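Local coordinates for DraIII (PDB 4L0K), which cleaves DNA as a type II restriction endonuclease, probably through a nuclease site of the His-Me finger family, at residues A[1-5]-A[142-146]; A[20-24]-A[33-37]; A[36-40]-A[136-142]; A[114-118]-A[189-194]. All coordinates share one frame. Residues are numbered along the deposited sequence.

Interaction 1 of 4, residues A[1-5]-A[142-146]; sequences MELCH and YLEEF
Segment 1-5 is extended over residues 1-3 and turns at Cys4 and His5; Met1 and Leu3 direct their CA-CB bonds toward one face of the helix 142-146, whereas Glu2 between them points away. The closest CA pair is Met1–Glu145, at 7.6 Å. Met1 adopts a p, t, p conformation that brings SD against two aromatic rings, 3.9 Å from Tyr142 CE1 and 4.0 Å from Phe146 CE1; both approaches are oblique. Leu3 (m, t) follows with CD2 4.0 Å from Phe146 CZ, at that ring's edge, and in van der Waals contact with Tyr142 OH at 4.1 Å; the hydroxyl itself is hydrogen-bonded to Gln23 O and Arg120 NH1. One turn apart on the helix, Tyr142 (t) and Phe146 (m) send their rings to the same side. Glu145, with chi1 t, completes the contact: Met1 N donates to Glu145 OE2 at 2.8 Å in a salt bridge. The result is an N-terminus held on the surface of helix 137-147 by an ammonium-carboxylate salt bridge and two Met-aromatic contacts.

Interaction 2 of 4, residues A[20-24]-A[33-37]; sequences HKCQL and LEFPF
This is a partly buried loop-to-loop contact between the end of the short strand 20-21, continuing to Leu24, and the segment 33-37 that leads into helix 39-44. Only eight residues separate the two, and both run in the same sense: the nearest CA pairs are Cys22–Glu34 at 4.9 Å and Leu24–Pro36 at 6.5 Å. The backbones join through Gln23 N, which donates to Leu33 O at 2.8 Å and 165°. Two CA-H...O contacts accompany it on the strand side, Cys22 CA to Leu33 O at 3.4 Å and Glu34 CA to Lys21 O at 3.6 Å. At one end, Glu34 (t, t) extends its carboxylate to the ring edge of His20 (m), whose ND1 donates to Glu34 OE2 at 2.9 Å; Tyr112 OH is a further partner of that oxygen. At the other end, Leu24 CD2 lies 3.6 Å from both Leu33 CB and Pro36 CB. Gln23 (m, m) places CG 3.1 Å from Glu34 O, while its OE1 is hydrogen-bonded to Arg120 NH1. The CA-CB bond of Cys22 points away; its SG is modelled within bonding distance of both Cys4 SG and Cys32 SG, although one sulfur can make only one disulfide at a time. What results is a short eight-residue connection closed by one backbone hydrogen bond and a His-carboxylate hydrogen bond, beside Cys4, Cys22 and Cys32.

Interaction 3 of 4, residues A[36-40]-A[136-142]; sequences PFLVS and DSFTKNY
Phe37 (chi1 p) sets its ring beside that of Tyr142 (chi1 t), CD1 to CE2 at 3.6 Å; the planes are tilted by only 8°, but with centroids 5.6 Å apart the rings are slid and barely overlap. The pair lies where the turn 36-38 entering helix 39-44 meets the first turns of helix 137-147. Nearest CA pairs are Phe37–Thr139, at 5.1 Å, and Ser40–Asp136, at 7.2 Å, so the segments run in opposite senses. Phe138 (t) brings CZ within 3.8 Å of Pro36 CB, and Thr139 CG2 sits 3.3 Å from Phe37 O. Asp136 (p) is the N-cap of its helix: OD1 accepts from Thr139 N at 3.3 Å. Its OD2 receives both Ser40 OG (m) and Thr139 OG1 (m), each at a very short 2.4 Å. Water 1 donates to Pro36 O and to Thr139 OG1, both at 2.7 Å, and accepts weakly from Ser40 N at 3.3 Å. Aromatic packing thus gives way to a polar cluster at the helix starts, in which one carboxylate both caps its own helix and ties it to helix 39-44 through a serine hydroxyl.

Interaction 4 of 4, residues A[114-118]-A[189-194]; sequences SCIDV and HNAENV
Segment 114-118 is regular helix, with Val118 N bonded to Ser114 O at 2.9 Å, whereas 189-194 is a loop in which His189 and Asn190 are extended and 191-193 turn with helix-like phi/psi but lack the hydrogen-bond pattern of a helix. Asn190 OD1 accepts from Asn193 N at 2.9 Å, an Asx motif that curls the loop before strand 194-198. The closest CA pairs are Ser114–Asn190, at 5.2 Å, and Val118–Ala191, at 4.5 Å, the latter a close backbone approach, at an alanine. Val118 (t) is central: its CG2 lies over the face of the His189 ring, 3.8 Å from the centroid and 9° off the normal, a CH-pi contact. That same CG2 comes within 3.5 Å of Asn190 C, while CG1 meets Val194 CG2 at 4.1 Å. His189 (t) also presents its ring edge to Cys115 SG, 3.9 Å from CD2. Ser114 CB approaches His189 O at 3.3 Å, and Ala191 CB approaches Asp117 O at 4.0 Å. No hydrogen bond spans the two segments. The imidazole nitrogens are engaged outside them, NE2 with Ala56 O and ND1 with His183 NE2, so the helix meets this ring through apolar packing, and the loop between the two hairpin strands rests on helix 112-126 by shape and van der Waals contact.

Interactions 1, 2 and 3 form one cluster, centres 10 to 11 Å apart. Interactions 2 and 3 nest within the loop closed by interaction 1; Pro36 and Phe37 serve interactions 2 and 3, and Tyr142 of helix 137-147 serves 1 and 3. Cys4 SG to Cys22 SG, a 2.1 Å disulfide, joins interactions 1 and 2. Interaction 4 is nearest the chain's centre, 14 to 18 Å from the others; Gln23 CD reaches Ile116 CG2 at 3.4 Å, linking it to interaction 2, which it follows in sequence, its segments alternating with those of 1 and 3. Helix 112-126 lies between the N-terminal cluster and hairpin 179-183/194-198, which, with helix 199-205 following, is consistent with a His-Me finger.

Interaction 1 of 4, residues A[1-5]-A[142-146]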
loop_
_atom_site.group_PDB
_atom_site.type_symbol
_atom_site.label_atom_id
_atom_site.label_comp_id
_atom_site.label_asym_id
_atom_site.label_seq_id
_atom_site.Cartn_x
_atom_site.Cartn_y
_atom_site.Cartn_z
ATOM N N MET A 1 -12.529 19.625 31.466
ATOM C CA MET A 1 -12.377 19.034 32.791
ATOM C C MET A 1 -10.912 18.858 33.170
ATOM O O MET A 1 -10.017 18.952 32.324
ATOM C CB MET A 1 -13.065 17.669 32.851
ATOM C CG MET A 1 -12.462 16.644 31.903
ATOM S SD MET A 1 -13.197 15.011 32.082
ATOM C CE MET A 1 -14.936 15.421 32.224
ATOM N N GLU A 2 -10.678 18.603 34.454
ATOM C CA GLU A 2 -9.365 18.206 34.938
ATOM C C GLU A 2 -9.414 16.701 35.204
ATOM O O GLU A 2 -10.396 16.197 35.759
ATOM C CB GLU A 2 -9.017 18.963 36.226
ATOM C CG GLU A 2 -7.541 19.329 36.378
ATOM C CD GLU A 2 -7.165 20.572 35.584
ATOM O OE1 GLU A 2 -6.618 20.440 34.461
ATOM O OE2 GLU A 2 -7.421 21.692 36.084
ATOM N N LEU A 3 -8.366 15.988 34.809
ATOM C CA LEU A 3 -8.347 14.529 34.930
ATOM C C LEU A 3 -7.631 14.037 36.200
ATOM O O LEU A 3 -6.754 14.732 36.712
ATOM C CB LEU A 3 -7.691 13.913 33.695
ATOM C CG LEU A 3 -8.326 14.212 32.335
ATOM C CD1 LEU A 3 -7.480 13.606 31.231
ATOM C CD2 LEU A 3 -9.761 13.700 32.266
ATOM N N CYS A 4 -8.030 12.854 36.687
ATOM C CA CYS A 4 -7.412 12.155 37.826
ATOM C C CYS A 4 -5.894 12.224 37.688
ATOM O O CYS A 4 -5.216 12.887 38.476
ATOM C CB CYS A 4 -7.908 10.684 37.862
ATOM S SG CYS A 4 -7.527 9.546 39.310
ATOM N N HIS A 5 -5.374 11.574 36.649
ATOM C CA HIS A 5 -3.930 11.479 36.406
ATOM C C HIS A 5 -3.142 10.733 37.489
ATOM O O HIS A 5 -1.912 10.669 37.429
ATOM C CB HIS A 5 -3.300 12.851 36.122
ATOM C CG HIS A 5 -3.261 13.205 34.667
ATOM N ND1 HIS A 5 -4.083 12.610 33.733
ATOM C CD2 HIS A 5 -2.486 14.080 33.983
ATOM C CE1 HIS A 5 -3.821 13.108 32.538
ATOM N NE2 HIS A 5 -2.854 14.000 32.662
ATOM N N TYR A 142 -18.608 12.548 29.163
ATOM C CA TYR A 142 -17.158 12.624 29.233
ATOM C C TYR A 142 -16.544 12.924 27.850
ATOM O O TYR A 142 -15.758 13.869 27.696
ATOM C CB TYR A 142 -16.637 11.301 29.779
ATOM C CG TYR A 142 -15.136 11.152 29.797
ATOM C CD1 TYR A 142 -14.409 11.437 30.947
ATOM C CD2 TYR A 142 -14.448 10.678 28.678
ATOM C CE1 TYR A 142 -13.044 11.278 30.979
ATOM C CE2 TYR A 142 -13.079 10.520 28.700
ATOM C CZ TYR A 142 -12.384 10.817 29.857
ATOM O OH TYR A 142 -11.024 10.659 29.888
ATOM N N LEU A 143 -16.905 12.121 26.849
ATOM C CA LEU A 143 -16.376 12.317 25.493
ATOM C C LEU A 143 -16.877 13.615 24.849
ATOM O O LEU A 143 -16.102 14.332 24.209
ATOM C CB LEU A 143 -16.678 11.101 24.602
ATOM C CG LEU A 143 -15.934 9.848 25.077
ATOM C CD1 LEU A 143 -16.415 8.607 24.362
ATOM C CD2 LEU A 143 -14.416 10.017 24.920
ATOM N N GLU A 144 -18.163 13.915 25.032
ATOM C CA GLU A 144 -18.749 15.153 24.512
ATOM C C GLU A 144 -18.085 16.388 25.095
ATOM O O GLU A 144 -17.962 17.415 24.426
ATOM C CB GLU A 144 -20.255 15.198 24.746
ATOM C CG GLU A 144 -21.046 14.479 23.660
ATOM C CD GLU A 144 -22.537 14.594 23.857
ATOM O OE1 GLU A 144 -23.298 14.264 22.915
ATOM O OE2 GLU A 144 -22.939 15.020 24.964
ATOM N N GLU A 145 -17.633 16.277 26.339
ATOM C CA GLU A 145 -16.903 17.365 26.974
ATOM C C GLU A 145 -15.610 17.659 26.218
ATOM O O GLU A 145 -15.182 18.811 26.125
ATOM C CB GLU A 145 -16.596 17.015 28.424
ATOM C CG GLU A 145 -15.561 17.910 29.058
ATOM C CD GLU A 145 -16.070 18.592 30.307
ATOM O OE1 GLU A 145 -17.293 18.535 30.557
ATOM O OE2 GLU A 145 -15.244 19.181 31.037
ATOM N N PHE A 146 -14.992 16.614 25.670
ATOM C CA PHE A 146 -13.744 16.774 24.940
ATOM C C PHE A 146 -13.951 17.235 23.505
ATOM O O PHE A 146 -13.219 18.101 23.016
ATOM C CB PHE A 146 -12.963 15.462 24.914
ATOM C CG PHE A 146 -12.207 15.172 26.176
ATOM C CD1 PHE A 146 -12.773 14.397 27.172
ATOM C CD2 PHE A 146 -10.923 15.654 26.357
ATOM C CE1 PHE A 146 -12.077 14.114 28.321
ATOM C CE2 PHE A 146 -10.223 15.375 27.513
ATOM C CZ PHE A 146 -10.802 14.603 28.496
#

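Interaction 2 of 4, residues A[20-24]-A[33-37]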
loop_
_atom_site.group_PDB
_atom_site.type_symbol
_atom_site.label_atom_id
_atom_site.label_comp_id
_atom_site.label_asym_id
_atom_site.label_seq_id
_atom_site.Cartn_x
_atom_site.Cartn_y
_atom_site.Cartn_z
ATOM N N HIS A 20 1.082 4.524 33.941
ATOM C CA HIS A 20 -0.178 4.668 33.225
ATOM C C HIS A 20 -1.044 5.601 34.075
ATOM O O HIS A 20 -1.003 5.526 35.308
ATOM C CB HIS A 20 -0.852 3.304 33.043
ATOM C CG HIS A 20 -0.039 2.339 32.237
ATOM N ND1 HIS A 20 -0.275 2.101 30.899
ATOM C CD2 HIS A 20 1.030 1.577 32.572
ATOM C CE1 HIS A 20 0.604 1.223 30.448
ATOM N NE2 HIS A 20 1.410 0.893 31.443
ATOM N N LYS A 21 -1.817 6.481 33.442
ATOM C CA LYS A 21 -2.509 7.515 34.205
ATOM C C LYS A 21 -4.027 7.364 34.246
ATOM O O LYS A 21 -4.639 6.893 33.293
ATOM C CB LYS A 21 -2.126 8.910 33.702
ATOM C CG LYS A 21 -0.623 9.129 33.523
ATOM C CD LYS A 21 -0.358 10.566 33.069
ATOM C CE LYS A 21 0.965 10.712 32.313
ATOM N NZ LYS A 21 1.105 12.082 31.707
ATOM N N CYS A 22 -4.613 7.768 35.371
ATOM C CA CYS A 22 -6.065 7.821 35.571
ATOM C C CYS A 22 -6.667 8.787 34.539
ATOM O O CYS A 22 -6.180 9.907 34.379
ATOM C CB CYS A 22 -6.329 8.320 37.004
ATOM S SG CYS A 22 -7.979 8.223 37.783
ATOM N N GLN A 23 -7.710 8.368 33.833
ATOM C CA GLN A 23 -8.345 9.287 32.895
ATOM C C GLN A 23 -9.775 9.647 33.321
ATOM O O GLN A 23 -10.520 10.273 32.562
ATOM C CB GLN A 23 -8.282 8.738 31.458
ATOM C CG GLN A 23 -6.856 8.408 30.977
ATOM C CD GLN A 23 -6.029 9.647 30.674
ATOM O OE1 GLN A 23 -6.569 10.688 30.313
ATOM N NE2 GLN A 23 -4.715 9.539 30.819
ATOM N N LEU A 24 -10.146 9.241 34.537
ATOM C CA LEU A 24 -11.401 9.673 35.164
ATOM C C LEU A 24 -11.278 11.139 35.550
ATOM O O LEU A 24 -10.156 11.639 35.710
ATOM C CB LEU A 24 -11.693 8.845 36.421
ATOM C CG LEU A 24 -12.601 7.623 36.296
ATOM C CD1 LEU A 24 -13.815 7.879 35.372
ATOM C CD2 LEU A 24 -11.808 6.425 35.833
ATOM N N LEU A 33 -8.958 4.466 36.694
ATOM C CA LEU A 33 -8.865 3.717 35.429
ATOM C C LEU A 33 -8.144 4.436 34.267
ATOM O O LEU A 33 -8.233 5.660 34.101
ATOM C CB LEU A 33 -10.259 3.324 34.941
ATOM C CG LEU A 33 -11.180 2.441 35.772
ATOM C CD1 LEU A 33 -12.612 2.844 35.495
ATOM C CD2 LEU A 33 -10.980 0.988 35.419
ATOM N N GLU A 34 -7.458 3.653 33.441
ATOM C CA GLU A 34 -6.757 4.195 32.283
ATOM C C GLU A 34 -7.715 4.455 31.105
ATOM O O GLU A 34 -7.590 5.468 30.416
ATOM C CB GLU A 34 -5.587 3.288 31.849
ATOM C CG GLU A 34 -4.645 3.967 30.856
ATOM C CD GLU A 34 -3.516 3.077 30.363
ATOM O OE1 GLU A 34 -3.652 1.837 30.419
ATOM O OE2 GLU A 34 -2.486 3.625 29.906
ATOM N N PHE A 35 -8.672 3.550 30.883
ATOM C CA PHE A 35 -9.608 3.703 29.765
ATOM C C PHE A 35 -11.086 3.644 30.167
ATOM O O PHE A 35 -11.813 2.768 29.688
ATOM C CB PHE A 35 -9.330 2.648 28.677
ATOM C CG PHE A 35 -7.948 2.739 28.072
ATOM C CD1 PHE A 35 -7.622 3.769 27.194
ATOM C CD2 PHE A 35 -6.976 1.790 28.375
ATOM C CE1 PHE A 35 -6.344 3.858 26.642
ATOM C CE2 PHE A 35 -5.697 1.866 27.836
ATOM C CZ PHE A 35 -5.380 2.902 26.965
ATOM N N PRO A 36 -11.539 4.578 31.036
ATOM C CA PRO A 36 -12.923 4.555 31.542
ATOM C C PRO A 36 -13.969 4.707 30.432
ATOM O O PRO A 36 -14.960 3.969 30.398
ATOM C CB PRO A 36 -12.972 5.757 32.495
ATOM C CG PRO A 36 -11.829 6.647 32.076
ATOM C CD PRO A 36 -10.766 5.702 31.602
ATOM N N PHE A 37 -13.714 5.634 29.515
ATOM C CA PHE A 37 -14.572 5.875 28.349
ATOM C C PHE A 37 -14.724 4.675 27.407
ATOM O O PHE A 37 -15.548 4.702 26.497
ATOM C CB PHE A 37 -14.064 7.098 27.578
ATOM C CG PHE A 37 -12.608 7.014 27.204
ATOM C CD1 PHE A 37 -11.618 7.325 28.127
ATOM C CD2 PHE A 37 -12.228 6.613 25.929
ATOM C CE1 PHE A 37 -10.280 7.237 27.791
ATOM C CE2 PHE A 37 -10.888 6.522 25.593
ATOM C CZ PHE A 37 -9.918 6.840 26.520
#

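Interaction 3 of 4, residues A[36-40]-A[136-142]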
loop_
_atom_site.group_PDB
_atom_site.type_symbol
_atom_site.label_atom_id
_atom_site.label_comp_id
_atom_site.label_asym_id
_atom_site.label_seq_id
_atom_site.Cartn_x
_atom_site.Cartn_y
_atom_site.Cartn_z
ATOM N N PRO A 36 -11.539 4.578 31.036
ATOM C CA PRO A 36 -12.923 4.555 31.542
ATOM C C PRO A 36 -13.969 4.707 30.432
ATOM O O PRO A 36 -14.960 3.969 30.398
ATOM C CB PRO A 36 -12.972 5.757 32.495
ATOM C CG PRO A 36 -11.829 6.647 32.076
ATOM C CD PRO A 36 -10.766 5.702 31.602
ATOM N N PHE A 37 -13.714 5.634 29.515
ATOM C CA PHE A 37 -14.572 5.875 28.349
ATOM C C PHE A 37 -14.724 4.675 27.407
ATOM O O PHE A 37 -15.548 4.702 26.497
ATOM C CB PHE A 37 -14.064 7.098 27.578
ATOM C CG PHE A 37 -12.608 7.014 27.204
ATOM C CD1 PHE A 37 -11.618 7.325 28.127
ATOM C CD2 PHE A 37 -12.228 6.613 25.929
ATOM C CE1 PHE A 37 -10.280 7.237 27.791
ATOM C CE2 PHE A 37 -10.888 6.522 25.593
ATOM C CZ PHE A 37 -9.918 6.840 26.520
ATOM N N LEU A 38 -13.938 3.623 27.621
ATOM C CA LEU A 38 -14.081 2.405 26.825
ATOM C C LEU A 38 -14.821 1.260 27.527
ATOM O O LEU A 38 -15.107 0.228 26.895
ATOM C CB LEU A 38 -12.727 1.926 26.308
ATOM C CG LEU A 38 -12.259 2.657 25.040
ATOM C CD1 LEU A 38 -10.817 2.360 24.751
ATOM C CD2 LEU A 38 -13.138 2.274 23.866
ATOM N N VAL A 39 -15.170 1.447 28.805
ATOM C CA VAL A 39 -15.758 0.337 29.562
ATOM C C VAL A 39 -16.996 -0.247 28.866
ATOM O O VAL A 39 -17.012 -1.424 28.503
ATOM C CB VAL A 39 -16.044 0.699 31.057
ATOM C CG1 VAL A 39 -16.847 -0.401 31.730
ATOM C CG2 VAL A 39 -14.739 0.930 31.813
ATOM N N SER A 40 -18.002 0.585 28.629
ATOM C CA SER A 40 -19.197 0.141 27.909
ATOM C C SER A 40 -18.859 -0.483 26.557
ATOM O O SER A 40 -19.406 -1.541 26.206
ATOM C CB SER A 40 -20.181 1.290 27.718
ATOM O OG SER A 40 -20.576 1.822 28.968
ATOM N N ASP A 136 -23.609 4.957 27.484
ATOM C CA ASP A 136 -24.156 5.347 28.780
ATOM C C ASP A 136 -23.864 6.821 29.033
ATOM O O ASP A 136 -23.071 7.426 28.310
ATOM C CB ASP A 136 -23.536 4.495 29.891
ATOM C CG ASP A 136 -22.026 4.613 29.933
ATOM O OD1 ASP A 136 -21.496 5.258 30.865
ATOM O OD2 ASP A 136 -21.369 4.074 29.020
ATOM N N SER A 137 -24.474 7.396 30.069
ATOM C CA SER A 137 -24.384 8.838 30.266
ATOM C C SER A 137 -22.987 9.315 30.644
ATOM O O SER A 137 -22.570 10.402 30.223
ATOM C CB SER A 137 -25.447 9.353 31.252
ATOM O OG SER A 137 -25.569 8.508 32.383
ATOM N N PHE A 138 -22.263 8.516 31.427
ATOM C CA PHE A 138 -20.878 8.857 31.736
ATOM C C PHE A 138 -20.028 8.979 30.469
ATOM O O PHE A 138 -19.359 9.987 30.255
ATOM C CB PHE A 138 -20.226 7.825 32.648
ATOM C CG PHE A 138 -18.726 7.899 32.631
ATOM C CD1 PHE A 138 -17.978 6.958 31.938
ATOM C CD2 PHE A 138 -18.065 8.946 33.262
ATOM C CE1 PHE A 138 -16.598 7.044 31.899
ATOM C CE2 PHE A 138 -16.683 9.037 33.229
ATOM C CZ PHE A 138 -15.949 8.083 32.546
ATOM N N THR A 139 -20.052 7.936 29.641
ATOM C CA THR A 139 -19.224 7.883 28.436
ATOM C C THR A 139 -19.567 9.043 27.522
ATOM O O THR A 139 -18.681 9.797 27.096
ATOM C CB THR A 139 -19.458 6.582 27.668
ATOM O OG1 THR A 139 -19.442 5.487 28.586
ATOM C CG2 THR A 139 -18.385 6.376 26.607
ATOM N N LYS A 140 -20.866 9.187 27.259
ATOM C CA LYS A 140 -21.393 10.269 26.436
ATOM C C LYS A 140 -20.925 11.644 26.909
ATOM O O LYS A 140 -20.369 12.415 26.121
ATOM C CB LYS A 140 -22.921 10.228 26.407
ATOM C CG LYS A 140 -23.552 11.390 25.651
ATOM C CD LYS A 140 -25.006 11.094 25.301
ATOM C CE LYS A 140 -25.576 12.128 24.335
ATOM N NZ LYS A 140 -25.664 13.482 24.941
ATOM N N ASN A 141 -21.139 11.947 28.191
ATOM C CA ASN A 141 -20.840 13.285 28.694
ATOM C C ASN A 141 -19.354 13.565 28.751
ATOM O O ASN A 141 -18.896 14.667 28.418
ATOM C CB ASN A 141 -21.502 13.518 30.051
ATOM C CG ASN A 141 -23.011 13.527 29.946
ATOM O OD1 ASN A 141 -23.574 14.071 28.986
ATOM N ND2 ASN A 141 -23.676 12.890 30.900
ATOM N N TYR A 142 -18.608 12.548 29.163
ATOM C CA TYR A 142 -17.158 12.624 29.233
ATOM C C TYR A 142 -16.544 12.924 27.850
ATOM O O TYR A 142 -15.758 13.869 27.696
ATOM C CB TYR A 142 -16.637 11.301 29.779
ATOM C CG TYR A 142 -15.136 11.152 29.797
ATOM C CD1 TYR A 142 -14.409 11.437 30.947
ATOM C CD2 TYR A 142 -14.448 10.678 28.678
ATOM C CE1 TYR A 142 -13.044 11.278 30.979
ATOM C CE2 TYR A 142 -13.079 10.520 28.700
ATOM C CZ TYR A 142 -12.384 10.817 29.857
ATOM O OH TYR A 142 -11.024 10.659 29.888
HETATM O O HOH W 1 -17.423 3.807 29.277
#

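Interaction 4 of 4, residues A[114-118]-A[189-194]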
loop_
_atom_site.group_PDB
_atom_site.type_symbol
_atom_site.label_atom_id
_atom_site.label_comp_id
_atom_site.label_asym_id
_atom_site.label_seq_id
_atom_site.Cartn_x
_atom_site.Cartn_y
_atom_site.Cartn_z
ATOM N N SER A 114 -0.791 11.956 24.189
ATOM C CA SER A 114 -1.307 11.992 22.815
ATOM C C SER A 114 -1.993 10.681 22.453
ATOM O O SER A 114 -3.092 10.690 21.885
ATOM C CB SER A 114 -0.181 12.255 21.817
ATOM O OG SER A 114 0.398 13.527 22.028
ATOM N N CYS A 115 -1.335 9.564 22.781
ATOM C CA CYS A 115 -1.909 8.243 22.556
ATOM C C CYS A 115 -3.260 8.104 23.247
ATOM O O CYS A 115 -4.229 7.624 22.640
ATOM C CB CYS A 115 -0.946 7.144 22.998
ATOM S SG CYS A 115 0.578 7.139 22.022
ATOM N N ILE A 116 -3.339 8.563 24.493
ATOM C CA ILE A 116 -4.625 8.524 25.198
ATOM C C ILE A 116 -5.676 9.433 24.528
ATOM O O ILE A 116 -6.833 9.031 24.355
ATOM C CB ILE A 116 -4.492 8.839 26.727
ATOM C CG1 ILE A 116 -3.374 8.012 27.373
ATOM C CG2 ILE A 116 -5.819 8.629 27.447
ATOM C CD1 ILE A 116 -3.483 6.536 27.146
ATOM N N ASP A 117 -5.270 10.643 24.147
ATOM C CA ASP A 117 -6.121 11.565 23.375
ATOM C C ASP A 117 -6.739 10.912 22.127
ATOM O O ASP A 117 -7.958 10.966 21.927
ATOM C CB ASP A 117 -5.336 12.809 22.940
ATOM C CG ASP A 117 -5.047 13.749 24.085
ATOM O OD1 ASP A 117 -5.719 13.627 25.133
ATOM O OD2 ASP A 117 -4.155 14.617 23.937
ATOM N N VAL A 118 -5.877 10.305 21.307
ATOM C CA VAL A 118 -6.280 9.543 20.127
ATOM C C VAL A 118 -7.305 8.456 20.477
ATOM O O VAL A 118 -8.350 8.352 19.812
ATOM C CB VAL A 118 -5.046 8.917 19.415
ATOM C CG1 VAL A 118 -5.458 7.771 18.478
ATOM C CG2 VAL A 118 -4.232 10.006 18.669
ATOM N N HIS A 189 0.177 12.205 15.512
ATOM C CA HIS A 189 -0.641 11.326 16.329
ATOM C C HIS A 189 -1.306 12.098 17.464
ATOM O O HIS A 189 -0.790 12.155 18.581
ATOM C CB HIS A 189 0.222 10.174 16.854
ATOM C CG HIS A 189 -0.558 8.978 17.299
ATOM N ND1 HIS A 189 -1.281 8.191 16.429
ATOM C CD2 HIS A 189 -0.714 8.427 18.526
ATOM C CE1 HIS A 189 -1.861 7.212 17.103
ATOM N NE2 HIS A 189 -1.534 7.335 18.377
ATOM N N ASN A 190 -2.453 12.703 17.166
ATOM C CA ASN A 190 -3.248 13.408 18.174
ATOM C C ASN A 190 -4.744 13.339 17.866
ATOM O O ASN A 190 -5.142 12.857 16.801
ATOM C CB ASN A 190 -2.793 14.861 18.313
ATOM C CG ASN A 190 -2.884 15.640 17.007
ATOM O OD1 ASN A 190 -3.862 15.540 16.267
ATOM N ND2 ASN A 190 -1.862 16.427 16.727
ATOM N N ALA A 191 -5.568 13.826 18.791
ATOM C CA ALA A 191 -7.019 13.742 18.646
ATOM C C ALA A 191 -7.529 14.364 17.358
ATOM O O ALA A 191 -8.407 13.805 16.705
ATOM C CB ALA A 191 -7.718 14.389 19.829
ATOM N N GLU A 192 -6.978 15.517 17.009
ATOM C CA GLU A 192 -7.524 16.328 15.939
ATOM C C GLU A 192 -7.252 15.663 14.601
ATOM O O GLU A 192 -8.075 15.714 13.694
ATOM C CB GLU A 192 -6.914 17.739 15.969
ATOM C CG GLU A 192 -7.536 18.729 14.976
ATOM C CD GLU A 192 -7.013 18.563 13.552
ATOM O OE1 GLU A 192 -5.783 18.392 13.385
ATOM O OE2 GLU A 192 -7.830 18.587 12.602
ATOM N N ASN A 193 -6.095 15.028 14.505
ATOM C CA ASN A 193 -5.614 14.490 13.249
ATOM C C ASN A 193 -6.154 13.103 12.905
ATOM O O ASN A 193 -5.931 12.622 11.795
ATOM C CB ASN A 193 -4.082 14.461 13.254
ATOM C CG ASN A 193 -3.497 14.273 11.864
ATOM O OD1 ASN A 193 -3.909 14.936 10.913
ATOM N ND2 ASN A 193 -2.552 13.341 11.736
ATOM N N VAL A 194 -6.854 12.443 13.831
ATOM C CA VAL A 194 -7.223 11.044 13.564
ATOM C C VAL A 194 -8.691 10.798 13.281
ATOM O O VAL A 194 -9.552 11.585 13.674
ATOM C CB VAL A 194 -6.751 10.060 14.661
ATOM C CG1 VAL A 194 -5.231 9.987 14.672
ATOM C CG2 VAL A 194 -7.331 10.450 16.040
#